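Local coordinates for protein putative fimbrial subunit (PDB 4HSQ) that probably builds the shaft of adhesive pili on the bacterial surface as their repeating major subunit, its domains braced by internal isopeptide bonds, at residues K5-V10 and K138-V143; T22-A27 and S102-V107; T174-L179 and P239-I244. All coordinates share one frame; numbering follows the deposited sequence.

Contact 1 of 3, residues K5-V10 and K138-V143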
ATOM      1  N   LYS A   5     -18.793  14.715  -9.540  1.00 41.23           N
ATOM      2  CA  LYS A   5     -18.193  15.000  -8.242  1.00 40.09           C
ATOM      3  C   LYS A   5     -16.664  14.754  -8.288  1.00 39.99           C
ATOM      4  O   LYS A   5     -16.166  14.104  -9.222  1.00 41.04           O
ATOM      5  CB  LYS A   5     -18.879  14.197  -7.110  1.00 43.42           C
ATOM      6  CG  LYS A   5     -18.515  12.710  -7.016  1.00 62.54           C
ATOM      7  CD  LYS A   5     -18.632  12.209  -5.572  1.00 75.94           C
ATOM      8  CE  LYS A   5     -18.194  10.770  -5.409  1.00 86.83           C
ATOM      9  NZ  LYS A   5     -18.298  10.317  -3.994  1.00 91.64           N
ATOM     10  N   THR A   6     -15.935  15.304  -7.298  1.00 30.45           N
ATOM     11  CA  THR A   6     -14.469  15.214  -7.173  1.00 27.88           C
ATOM     12  C   THR A   6     -14.170  13.979  -6.337  1.00 26.30           C
ATOM     13  O   THR A   6     -14.536  13.932  -5.167  1.00 25.94           O
ATOM     14  CB  THR A   6     -13.935  16.512  -6.570  1.00 33.14           C
ATOM     15  OG1 THR A   6     -14.641  17.602  -7.158  1.00 39.55           O
ATOM     16  CG2 THR A   6     -12.481  16.692  -6.794  1.00 29.88           C
ATOM     17  N   GLU A   7     -13.555  12.960  -6.947  1.00 19.15           N
ATOM     18  CA  GLU A   7     -13.386  11.683  -6.277  1.00 17.01           C
ATOM     19  C   GLU A   7     -11.982  11.153  -6.392  1.00 20.22           C
ATOM     20  O   GLU A   7     -11.344  11.292  -7.440  1.00 20.78           O
ATOM     21  CB  GLU A   7     -14.349  10.665  -6.914  1.00 17.66           C
ATOM     22  CG  GLU A   7     -14.420   9.317  -6.196  1.00 33.67           C
ATOM     23  CD  GLU A   7     -15.472   8.319  -6.654  1.00 56.01           C
ATOM     24  OE1 GLU A   7     -16.147   8.573  -7.679  1.00 52.95           O
ATOM     25  OE2 GLU A   7     -15.614   7.272  -5.984  1.00 41.60           O
ATOM     26  N   LYS A   8     -11.533  10.513  -5.321  1.00 15.86           N
ATOM     27  CA  LYS A   8     -10.259   9.795  -5.275  1.00 15.18           C
ATOM     28  C   LYS A   8     -10.552   8.314  -5.008  1.00 16.86           C
ATOM     29  O   LYS A   8     -11.385   7.989  -4.154  1.00 13.68           O
ATOM     30  CB  LYS A   8      -9.319  10.375  -4.206  1.00 16.07           C
ATOM     31  CG  LYS A   8      -7.925   9.710  -4.199  1.00 13.45           C
ATOM     32  CD  LYS A   8      -6.912  10.482  -3.335  1.00 15.06           C
ATOM     33  CE  LYS A   8      -5.642   9.682  -3.304  1.00 17.52           C
ATOM     34  NZ  LYS A   8      -4.459  10.428  -2.787  1.00 14.41           N
ATOM     35  N   THR A   9      -9.811   7.428  -5.691  1.00 13.43           N
ATOM     36  CA  THR A   9      -9.897   5.994  -5.484  1.00 13.50           C
ATOM     37  C   THR A   9      -8.476   5.465  -5.341  1.00 16.63           C
ATOM     38  O   THR A   9      -7.521   6.112  -5.763  1.00 16.15           O
ATOM     39  CB  THR A   9     -10.667   5.277  -6.619  1.00 17.55           C
ATOM     40  OG1 THR A   9     -10.060   5.612  -7.857  1.00 18.85           O
ATOM     41  CG2 THR A   9     -12.175   5.634  -6.653  1.00 18.61           C
ATOM     42  N   VAL A  10      -8.347   4.288  -4.753  1.00 14.15           N
ATOM     43  CA  VAL A  10      -7.053   3.639  -4.573  1.00 12.20           C
ATOM     44  C   VAL A  10      -7.197   2.193  -4.988  1.00 15.19           C
ATOM     45  O   VAL A  10      -8.192   1.542  -4.671  1.00 14.08           O
ATOM     46  CB  VAL A  10      -6.486   3.764  -3.133  1.00 14.68           C
ATOM     47  CG1 VAL A  10      -7.425   3.147  -2.075  1.00 14.23           C
ATOM     48  CG2 VAL A  10      -5.081   3.137  -3.028  1.00 13.41           C
ATOM     49  N   LYS A 138     -12.018  19.539  -3.506  1.00 23.99           N
ATOM     50  CA  LYS A 138     -11.276  18.495  -2.803  1.00 23.55           C
ATOM     51  C   LYS A 138     -11.980  17.168  -2.992  1.00 24.61           C
ATOM     52  O   LYS A 138     -13.217  17.114  -3.099  1.00 24.11           O
ATOM     53  CB  LYS A 138     -11.153  18.825  -1.306  1.00 27.66           C
ATOM     54  CG  LYS A 138     -10.504  20.177  -1.015  1.00 46.51           C
ATOM     55  CD  LYS A 138     -10.441  20.468   0.477  1.00 59.83           C
ATOM     56  CE  LYS A 138      -9.039  20.385   1.027  1.00 72.59           C
ATOM     57  NZ  LYS A 138      -8.262  21.618   0.736  1.00 85.16           N
ATOM     58  N   THR A 139     -11.200  16.082  -3.021  1.00 17.64           N
ATOM     59  CA  THR A 139     -11.793  14.763  -3.123  1.00 16.15           C
ATOM     60  C   THR A 139     -12.123  14.277  -1.729  1.00 18.65           C
ATOM     61  O   THR A 139     -11.724  14.892  -0.723  1.00 18.28           O
ATOM     62  CB  THR A 139     -10.772  13.765  -3.748  1.00 16.60           C
ATOM     63  OG1 THR A 139      -9.693  13.617  -2.813  1.00 15.41           O
ATOM     64  CG2 THR A 139     -10.272  14.162  -5.143  1.00 17.61           C
ATOM     65  N   ASN A 140     -12.742  13.087  -1.677  1.00 16.75           N
ATOM     66  CA  ASN A 140     -12.897  12.279  -0.476  1.00 15.75           C
ATOM     67  C   ASN A 140     -11.521  11.786  -0.106  1.00 18.10           C
ATOM     68  O   ASN A 140     -10.604  11.842  -0.942  1.00 16.56           O
ATOM     69  CB  ASN A 140     -13.806  11.076  -0.767  1.00 16.99           C
ATOM     70  CG  ASN A 140     -13.332  10.286  -1.961  1.00 27.09           C
ATOM     71  OD1 ASN A 140     -13.338  10.786  -3.081  1.00 18.02           O
ATOM     72  ND2 ASN A 140     -12.904   9.045  -1.754  1.00 18.05           N
ATOM     73  N   GLU A 141     -11.377  11.268   1.102  1.00 16.06           N
ATOM     74  CA  GLU A 141     -10.132  10.689   1.554  1.00 17.23           C
ATOM     75  C   GLU A 141     -10.225   9.180   1.454  1.00 20.99           C
ATOM     76  O   GLU A 141     -11.267   8.612   1.792  1.00 22.59           O
ATOM     77  CB  GLU A 141      -9.827  11.111   2.991  1.00 18.40           C
ATOM     78  CG  GLU A 141      -8.408  10.771   3.408  1.00 27.54           C
ATOM     79  CD  GLU A 141      -7.975  11.582   4.607  1.00 51.07           C
ATOM     80  OE1 GLU A 141      -8.562  11.351   5.682  1.00 36.74           O
ATOM     81  OE2 GLU A 141      -7.094  12.464   4.472  1.00 48.15           O
ATOM     82  N   VAL A 142      -9.134   8.531   1.018  1.00 13.77           N
ATOM     83  CA  VAL A 142      -9.056   7.074   0.896  1.00 13.80           C
ATOM     84  C   VAL A 142      -7.982   6.614   1.834  1.00 17.72           C
ATOM     85  O   VAL A 142      -7.119   7.398   2.216  1.00 17.21           O
ATOM     86  CB  VAL A 142      -8.821   6.545  -0.550  1.00 18.43           C
ATOM     87  CG1 VAL A 142     -10.032   6.810  -1.425  1.00 20.15           C
ATOM     88  CG2 VAL A 142      -7.536   7.110  -1.181  1.00 17.29           C
ATOM     89  N   VAL A 143      -8.046   5.365   2.243  1.00 14.21           N
ATOM     90  CA  VAL A 143      -7.080   4.863   3.206  1.00 14.46           C
ATOM     91  C   VAL A 143      -6.559   3.519   2.732  1.00 15.25           C
ATOM     92  O   VAL A 143      -7.317   2.706   2.203  1.00 15.11           O
ATOM     93  CB  VAL A 143      -7.710   4.775   4.636  1.00 18.41           C
ATOM     94  CG1 VAL A 143      -6.650   4.502   5.688  1.00 18.83           C
ATOM     95  CG2 VAL A 143      -8.482   6.051   5.000  1.00 18.89           C
TER

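Contact 2 of 3, residues T22-A27 and S102-V107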
ATOM      1  N   THR A  22      -1.755   2.175  -7.211  1.00 11.00           N
ATOM      2  CA  THR A  22      -2.185   3.401  -7.844  1.00 10.24           C
ATOM      3  C   THR A  22      -3.295   4.109  -7.128  1.00 14.18           C
ATOM      4  O   THR A  22      -4.058   3.507  -6.363  1.00 13.76           O
ATOM      5  CB  THR A  22      -2.649   3.143  -9.321  1.00 14.14           C
ATOM      6  OG1 THR A  22      -3.745   2.226  -9.349  1.00 16.30           O
ATOM      7  CG2 THR A  22      -1.518   2.650 -10.240  1.00 13.88           C
ATOM      8  N   TYR A  23      -3.325   5.428  -7.351  1.00 10.99           N
ATOM      9  CA  TYR A  23      -4.404   6.321  -6.987  1.00 11.42           C
ATOM     10  C   TYR A  23      -5.028   6.830  -8.242  1.00 14.02           C
ATOM     11  O   TYR A  23      -4.310   7.096  -9.213  1.00 13.81           O
ATOM     12  CB  TYR A  23      -3.943   7.513  -6.142  1.00 12.50           C
ATOM     13  CG  TYR A  23      -3.495   7.111  -4.759  1.00 11.85           C
ATOM     14  CD1 TYR A  23      -4.410   6.645  -3.814  1.00 12.28           C
ATOM     15  CD2 TYR A  23      -2.173   7.278  -4.361  1.00 11.76           C
ATOM     16  CE1 TYR A  23      -4.008   6.323  -2.514  1.00 11.31           C
ATOM     17  CE2 TYR A  23      -1.755   6.933  -3.072  1.00 11.76           C
ATOM     18  CZ  TYR A  23      -2.679   6.474  -2.154  1.00 13.46           C
ATOM     19  OH  TYR A  23      -2.261   6.142  -0.896  1.00 14.50           O
ATOM     20  N   THR A  24      -6.337   7.083  -8.202  1.00 11.87           N
ATOM     21  CA  THR A  24      -7.004   7.715  -9.336  1.00 11.27           C
ATOM     22  C   THR A  24      -7.806   8.908  -8.805  1.00 16.27           C
ATOM     23  O   THR A  24      -8.494   8.786  -7.786  1.00 17.37           O
ATOM     24  CB  THR A  24      -7.877   6.725 -10.153  1.00 16.58           C
ATOM     25  OG1 THR A  24      -7.002   5.786 -10.798  1.00 15.60           O
ATOM     26  CG2 THR A  24      -8.707   7.451 -11.247  1.00 13.23           C
ATOM     27  N   ILE A  25      -7.696  10.046  -9.493  1.00 12.36           N
ATOM     28  CA  ILE A  25      -8.422  11.280  -9.136  1.00 12.65           C
ATOM     29  C   ILE A  25      -9.314  11.612 -10.309  1.00 18.63           C
ATOM     30  O   ILE A  25      -8.833  11.763 -11.444  1.00 18.01           O
ATOM     31  CB  ILE A  25      -7.482  12.453  -8.746  1.00 15.18           C
ATOM     32  CG1 ILE A  25      -6.538  12.039  -7.568  1.00 16.38           C
ATOM     33  CG2 ILE A  25      -8.316  13.720  -8.372  1.00 16.06           C
ATOM     34  CD1 ILE A  25      -5.222  12.819  -7.591  1.00 20.79           C
ATOM     35  N   LYS A  26     -10.615  11.719 -10.035  1.00 17.95           N
ATOM     36  CA  LYS A  26     -11.623  12.034 -11.058  1.00 18.25           C
ATOM     37  C   LYS A  26     -12.356  13.299 -10.655  1.00 23.86           C
ATOM     38  O   LYS A  26     -12.691  13.502  -9.472  1.00 22.81           O
ATOM     39  CB  LYS A  26     -12.608  10.869 -11.267  1.00 20.30           C
ATOM     40  CG  LYS A  26     -11.938   9.648 -11.911  1.00 33.32           C
ATOM     41  CD  LYS A  26     -12.928   8.666 -12.530  1.00 39.99           C
ATOM     42  CE  LYS A  26     -12.274   7.351 -12.926  1.00 45.91           C
ATOM     43  NZ  LYS A  26     -11.364   7.476 -14.108  1.00 41.30           N
ATOM     44  N   ALA A  27     -12.570  14.169 -11.633  1.00 20.79           N
ATOM     45  CA  ALA A  27     -13.226  15.446 -11.393  1.00 22.24           C
ATOM     46  C   ALA A  27     -13.814  15.975 -12.676  1.00 27.13           C
ATOM     47  O   ALA A  27     -13.246  15.768 -13.745  1.00 27.52           O
ATOM     48  CB  ALA A  27     -12.217  16.447 -10.841  1.00 23.25           C
ATOM     49  N   SER A 102      -9.420  12.841 -15.527  1.00 18.75           N
ATOM     50  CA  SER A 102      -8.966  11.700 -14.760  1.00 17.49           C
ATOM     51  C   SER A 102      -7.468  11.689 -14.681  1.00 19.49           C
ATOM     52  O   SER A 102      -6.795  11.950 -15.672  1.00 18.62           O
ATOM     53  CB  SER A 102      -9.468  10.400 -15.384  1.00 20.86           C
ATOM     54  OG  SER A 102      -9.193   9.294 -14.540  1.00 32.23           O
ATOM     55  N   LEU A 103      -6.946  11.367 -13.499  1.00 15.44           N
ATOM     56  CA  LEU A 103      -5.507  11.241 -13.304  1.00 14.67           C
ATOM     57  C   LEU A 103      -5.232   9.964 -12.559  1.00 15.96           C
ATOM     58  O   LEU A 103      -5.743   9.798 -11.461  1.00 16.25           O
ATOM     59  CB  LEU A 103      -4.909  12.457 -12.527  1.00 14.37           C
ATOM     60  CG  LEU A 103      -3.490  12.244 -11.921  1.00 16.42           C
ATOM     61  CD1 LEU A 103      -2.415  12.136 -13.027  1.00 15.22           C
ATOM     62  CD2 LEU A 103      -3.126  13.331 -10.902  1.00 14.66           C
ATOM     63  N   THR A 104      -4.377   9.102 -13.115  1.00 13.61           N
ATOM     64  CA  THR A 104      -3.947   7.891 -12.417  1.00 13.62           C
ATOM     65  C   THR A 104      -2.444   7.962 -12.260  1.00 14.98           C
ATOM     66  O   THR A 104      -1.718   8.233 -13.232  1.00 14.40           O
ATOM     67  CB  THR A 104      -4.381   6.583 -13.140  1.00 16.70           C
ATOM     68  OG1 THR A 104      -5.808   6.551 -13.198  1.00 15.46           O
ATOM     69  CG2 THR A 104      -3.922   5.316 -12.367  1.00 14.50           C
ATOM     70  N   PHE A 105      -1.967   7.704 -11.040  1.00 11.01           N
ATOM     71  CA  PHE A 105      -0.526   7.729 -10.818  1.00  9.86           C
ATOM     72  C   PHE A 105      -0.156   6.605  -9.880  1.00 14.51           C
ATOM     73  O   PHE A 105      -0.994   6.095  -9.124  1.00 13.50           O
ATOM     74  CB  PHE A 105      -0.028   9.096 -10.315  1.00 10.97           C
ATOM     75  CG  PHE A 105      -0.535   9.495  -8.945  1.00 12.05           C
ATOM     76  CD1 PHE A 105       0.225   9.251  -7.809  1.00 13.23           C
ATOM     77  CD2 PHE A 105      -1.720  10.224  -8.806  1.00 13.22           C
ATOM     78  CE1 PHE A 105      -0.249   9.618  -6.543  1.00 14.84           C
ATOM     79  CE2 PHE A 105      -2.192  10.586  -7.543  1.00 16.24           C
ATOM     80  CZ  PHE A 105      -1.451  10.290  -6.423  1.00 13.35           C
ATOM     81  N   GLU A 106       1.115   6.253  -9.916  1.00 11.85           N
ATOM     82  CA  GLU A 106       1.656   5.139  -9.188  1.00 11.74           C
ATOM     83  C   GLU A 106       2.573   5.568  -8.070  1.00 14.13           C
ATOM     84  O   GLU A 106       3.365   6.500  -8.221  1.00 14.86           O
ATOM     85  CB  GLU A 106       2.387   4.274 -10.206  1.00 12.85           C
ATOM     86  CG  GLU A 106       2.949   2.966  -9.697  1.00 16.29           C
ATOM     87  CD  GLU A 106       3.816   2.345 -10.773  1.00 36.35           C
ATOM     88  OE1 GLU A 106       3.258   1.869 -11.786  1.00 40.12           O
ATOM     89  OE2 GLU A 106       5.056   2.397 -10.637  1.00 35.04           O
ATOM     90  N   VAL A 107       2.474   4.845  -6.936  1.00 11.27           N
ATOM     91  CA  VAL A 107       3.292   5.053  -5.734  1.00 10.80           C
ATOM     92  C   VAL A 107       3.774   3.720  -5.194  1.00 13.58           C
ATOM     93  O   VAL A 107       3.228   2.656  -5.558  1.00 12.82           O
ATOM     94  CB  VAL A 107       2.483   5.822  -4.619  1.00 13.26           C
ATOM     95  CG1 VAL A 107       2.131   7.252  -5.045  1.00 13.22           C
ATOM     96  CG2 VAL A 107       1.229   5.052  -4.177  1.00 11.51           C
TER

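Contact 3 of 3, residues T174-L179 and P239-I244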
ATOM      1  N   THR A 174      -5.430 -19.587   1.594  1.00 18.70           N
ATOM      2  CA  THR A 174      -6.808 -19.546   2.106  1.00 20.03           C
ATOM      3  C   THR A 174      -6.771 -20.203   3.483  1.00 22.36           C
ATOM      4  O   THR A 174      -7.555 -19.842   4.349  1.00 21.84           O
ATOM      5  CB  THR A 174      -7.858 -20.131   1.154  1.00 32.41           C
ATOM      6  OG1 THR A 174      -7.403 -21.373   0.649  1.00 34.81           O
ATOM      7  CG2 THR A 174      -8.191 -19.184   0.005  1.00 36.94           C
ATOM      8  N   SER A 175      -5.798 -21.126   3.706  1.00 18.25           N
ATOM      9  CA  SER A 175      -5.567 -21.810   4.988  1.00 16.83           C
ATOM     10  C   SER A 175      -4.136 -22.345   5.017  1.00 19.57           C
ATOM     11  O   SER A 175      -3.489 -22.421   3.966  1.00 16.90           O
ATOM     12  CB  SER A 175      -6.566 -22.950   5.195  1.00 17.73           C
ATOM     13  OG  SER A 175      -6.139 -24.162   4.587  1.00 17.11           O
ATOM     14  N   ALA A 176      -3.664 -22.767   6.186  1.00 17.12           N
ATOM     15  CA  ALA A 176      -2.333 -23.354   6.325  1.00 17.55           C
ATOM     16  C   ALA A 176      -2.202 -24.666   5.523  1.00 22.09           C
ATOM     17  O   ALA A 176      -1.081 -25.089   5.263  1.00 21.74           O
ATOM     18  CB  ALA A 176      -2.026 -23.613   7.796  1.00 18.06           C
ATOM     19  N   ALA A 177      -3.338 -25.306   5.136  1.00 18.25           N
ATOM     20  CA  ALA A 177      -3.313 -26.570   4.376  1.00 19.24           C
ATOM     21  C   ALA A 177      -3.347 -26.348   2.853  1.00 21.33           C
ATOM     22  O   ALA A 177      -3.177 -27.316   2.109  1.00 19.49           O
ATOM     23  CB  ALA A 177      -4.505 -27.435   4.779  1.00 20.79           C
ATOM     24  N   VAL A 178      -3.680 -25.101   2.396  1.00 17.82           N
ATOM     25  CA  VAL A 178      -3.827 -24.779   0.968  1.00 18.73           C
ATOM     26  C   VAL A 178      -3.119 -23.438   0.682  1.00 21.52           C
ATOM     27  O   VAL A 178      -3.703 -22.355   0.812  1.00 20.86           O
ATOM     28  CB  VAL A 178      -5.304 -24.780   0.461  1.00 23.71           C
ATOM     29  CG1 VAL A 178      -5.344 -24.750  -1.067  1.00 23.91           C
ATOM     30  CG2 VAL A 178      -6.082 -26.005   0.972  1.00 23.35           C
ATOM     31  N   LEU A 179      -1.856 -23.533   0.298  1.00 19.01           N
ATOM     32  CA  LEU A 179      -1.050 -22.360  -0.043  1.00 19.04           C
ATOM     33  C   LEU A 179      -1.470 -21.775  -1.369  1.00 20.92           C
ATOM     34  O   LEU A 179      -1.839 -22.514  -2.294  1.00 19.08           O
ATOM     35  CB  LEU A 179       0.454 -22.719  -0.096  1.00 19.61           C
ATOM     36  CG  LEU A 179       1.106 -23.125   1.223  1.00 24.90           C
ATOM     37  CD1 LEU A 179       2.592 -23.414   1.028  1.00 24.87           C
ATOM     38  CD2 LEU A 179       0.927 -22.040   2.299  1.00 28.53           C
ATOM     39  N   PRO A 239       2.935 -29.590  11.304  1.00 28.12           N
ATOM     40  CA  PRO A 239       3.057 -28.779  10.078  1.00 27.35           C
ATOM     41  C   PRO A 239       4.120 -27.685  10.170  1.00 26.48           C
ATOM     42  O   PRO A 239       4.426 -27.202  11.263  1.00 26.76           O
ATOM     43  CB  PRO A 239       1.656 -28.167   9.944  1.00 28.79           C
ATOM     44  CG  PRO A 239       1.185 -28.037  11.361  1.00 33.35           C
ATOM     45  CD  PRO A 239       1.661 -29.309  12.000  1.00 29.56           C
ATOM     46  N   ASN A 240       4.696 -27.327   9.020  1.00 22.61           N
ATOM     47  CA  ASN A 240       5.693 -26.258   8.938  1.00 20.96           C
ATOM     48  C   ASN A 240       5.050 -24.994   8.322  1.00 21.35           C
ATOM     49  O   ASN A 240       5.756 -24.039   8.016  1.00 18.61           O
ATOM     50  CB  ASN A 240       6.938 -26.712   8.158  1.00 17.38           C
ATOM     51  CG  ASN A 240       6.718 -26.928   6.685  1.00 29.05           C
ATOM     52  OD1 ASN A 240       5.662 -27.388   6.252  1.00 27.78           O
ATOM     53  ND2 ASN A 240       7.727 -26.589   5.880  1.00 22.34           N
ATOM     54  N   VAL A 241       3.710 -24.960   8.230  1.00 18.18           N
ATOM     55  CA  VAL A 241       2.971 -23.807   7.698  1.00 17.80           C
ATOM     56  C   VAL A 241       2.090 -23.235   8.813  1.00 20.74           C
ATOM     57  O   VAL A 241       1.320 -23.959   9.444  1.00 19.77           O
ATOM     58  CB  VAL A 241       2.150 -24.088   6.404  1.00 20.55           C
ATOM     59  CG1 VAL A 241       1.317 -22.856   6.014  1.00 20.73           C
ATOM     60  CG2 VAL A 241       3.056 -24.503   5.234  1.00 20.06           C
ATOM     61  N   THR A 242       2.246 -21.952   9.076  1.00 17.03           N
ATOM     62  CA  THR A 242       1.496 -21.210  10.091  1.00 16.72           C
ATOM     63  C   THR A 242       0.651 -20.160   9.385  1.00 19.26           C
ATOM     64  O   THR A 242       1.204 -19.332   8.671  1.00 18.37           O
ATOM     65  CB  THR A 242       2.475 -20.524  11.075  1.00 22.98           C
ATOM     66  OG1 THR A 242       3.270 -21.499  11.736  1.00 24.36           O
ATOM     67  CG2 THR A 242       1.766 -19.627  12.107  1.00 29.03           C
ATOM     68  N   GLU A 243      -0.666 -20.161   9.602  1.00 16.02           N
ATOM     69  CA  GLU A 243      -1.492 -19.147   8.950  1.00 15.95           C
ATOM     70  C   GLU A 243      -1.595 -17.941   9.861  1.00 20.09           C
ATOM     71  O   GLU A 243      -1.577 -18.073  11.079  1.00 20.46           O
ATOM     72  CB  GLU A 243      -2.886 -19.698   8.547  1.00 18.00           C
ATOM     73  CG  GLU A 243      -3.779 -20.081   9.708  1.00 24.95           C
ATOM     74  CD  GLU A 243      -5.152 -20.564   9.288  1.00 42.97           C
ATOM     75  OE1 GLU A 243      -5.276 -21.076   8.156  1.00 27.71           O
ATOM     76  OE2 GLU A 243      -6.089 -20.502  10.117  1.00 36.12           O
ATOM     77  N   ILE A 244      -1.686 -16.771   9.266  1.00 17.44           N
ATOM     78  CA  ILE A 244      -1.769 -15.504   9.989  1.00 18.07           C
ATOM     79  C   ILE A 244      -3.050 -14.772   9.593  1.00 23.21           C
ATOM     80  O   ILE A 244      -3.243 -14.508   8.403  1.00 21.97           O
ATOM     81  CB  ILE A 244      -0.510 -14.648   9.640  1.00 20.75           C
ATOM     82  CG1 ILE A 244       0.820 -15.364   9.991  1.00 21.63           C
ATOM     83  CG2 ILE A 244      -0.572 -13.249  10.248  1.00 22.15           C
ATOM     84  CD1 ILE A 244       1.051 -15.607  11.440  1.00 24.67           C
TER
HETATM   85  O   HOH W   1      -8.237 -20.592   7.272  1.00 37.16           O

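Contact 1 of 3, residues K5-V10 and K138-V143
K5-V10 and K138-V143 run in nearly the same direction, 19° apart end to end, yet no backbone-to-backbone hydrogen bond joins them. The side-chain amide of N140 does that work instead. With CG in the crowded position between backbone N and carbonyl carbon (chi1 53°), the amide reaches across and grips the peptide groups on both sides of K8. N140 OD1 accepts from K8 N at 2.9 Å along a nearly straight N-H (170°), although the donor stands above the carbonyl plane. N140 ND2 returns a bond to K8 O at 3.0 Å, in the carbonyl plane and on a lone pair. Two bonds thus fix the rotation of the amide, which takes the place of a neighbouring strand's backbone.

T139 secures the approach to it: its OG1 donates to N140 O at 2.7 Å and is also bonded to A122 N. Further back, the methyl tips T6 CG2 and T139 CG2 meet at 3.7 Å, the two side chains crossing at about a right angle. V142 closes the other end: V142 CG1 rests 3.3 Å from K8 O. V142 CG2 lies against the extended lysine chain, 3.8 Å from K8 CE, and V10 CG1 slides past V142 CB at 4.0 Å.

The lysine chain then leads inward, away from N140, to a covalent NZ-CG link with N120 on strand 117-127, the lysine-asparagine isopeptide bond of this pilin domain. D45 on strand 41-46 hydrogen-bonds the linking NZ. Strand 7-11 is the outermost strand of its sheet, backed by strand 20-28 through E7-K26 and T9-T24 bonds, whereas T139 and V142 bond to A122 and N120 of strand 117-127, so the contact closes the seam between two sheets.

Contact 2 of 3, residues T22-A27 and S102-V107
Strands T22-A27 and S102-V107 lie side by side as antiparallel neighbours, their axes approaching to 4.6 Å with directions 168° apart. Y23-F105 and I25-L103 are hydrogen-bonded pairs; T22-E106, T24-T104 and K26-S102 are non-hydrogen-bonded pairs between and beyond them. Y23 N and F105 O meet at 3.0 Å nearly along the C=O axis, and I25 N and L103 O at 2.8 Å in the carbonyl plane; each pair is completed by a return bond.

The two faces differ sharply. On the face of T24 and K26, polar tips meet: T24 OG1 and T104 OG1 share a hydrogen bond of 2.8 Å, both threonines holding the hydroxyl beside the backbone N. Next to them K26, extended until it bends at its last torsion, turns NZ across to the other strand to donate to S102 OG at 2.9 Å.

The other face is apolar and buried. F105 takes the crowded first torsion (chi1 65°), which brings its ring across the pair to Y23. The CB of Y23 sits over the F105 ring face, 4.1 Å from the centroid, in a CH-pi contact, and the two rings meet obliquely with planes 46° apart. I25 CD1 touches the same ring at its edge, 3.8 Å from F105 CE2. V107 CG2 packs 3.7 Å from Y23 CE2, while the Y23 hydroxyl bonds to that of Y21.

Strand 20-28 has strand 7-11 on its other edge, and strand 100-109 has strand 51-61, where K55 forms a salt bridge with E106. The apolar side chains face strands 41-46 and 117-127 of the second sheet: I25 and L103 touch F43, and Y23 meets L118 and N120, as in a beta sandwich core.

Contact 3 of 3, residues T174-L179 and P239-I244
Polar contact rests on one carboxylate oxygen. E243 takes the crowded first torsion (chi1 66°) and then extends, bringing OE1 to the start of the turn, where it accepts from A176 N at 3.1 Å. The bond is bent (138° at the hydrogen) and uses the anti lone pair of OE1. A water donates to E243 OE1 at 3.1 Å and also to T174 O, tying the carboxylate to the residue just ahead of the turn. The second oxygen, OE2, forms a salt bridge with K222, which would help to keep the group ionised.

What E243 grips is a type I beta turn, S175 to V178, reinforced by an ST turn in which S175 OG accepts from A177 N at 3.1 Å. This turn belongs to the prealbumin-like domain, and it packs beside strand 241-244, the outermost strand of a four-stranded antiparallel sheet.

V241 supplies the apolar contact: its CG1, anti to the backbone N, packs 3.9 Å from A176 CB and also lies against A176 O. From the short strand 178-179, L179 meets it tip to tip, CD2 3.8 Å from V241 CG1. Both L179 and V241 also touch C224, which is disulfide-bonded to C173.

How the contacts relate
Contacts 1 and 2 belong to one domain: their centres are 10 Å apart, contact 2 is nested within the chain loop that contact 1 closes, and strands 7-11 and 20-28 are neighbours in the same sheet. Both are partly buried. Contact 2 is regular strand pairing with an aromatic, buried inner face; contact 1 joins that sheet to the other through a side-chain amide and contains the lysine of the covalent crosslink, with K8 packing on Y23 between the two. Contact 3 lies about 36 Å from either, centre to centre, in the following domain. It is a surface contact, where a turn meets an edge strand through a carboxylate, a water and a few apolar tips.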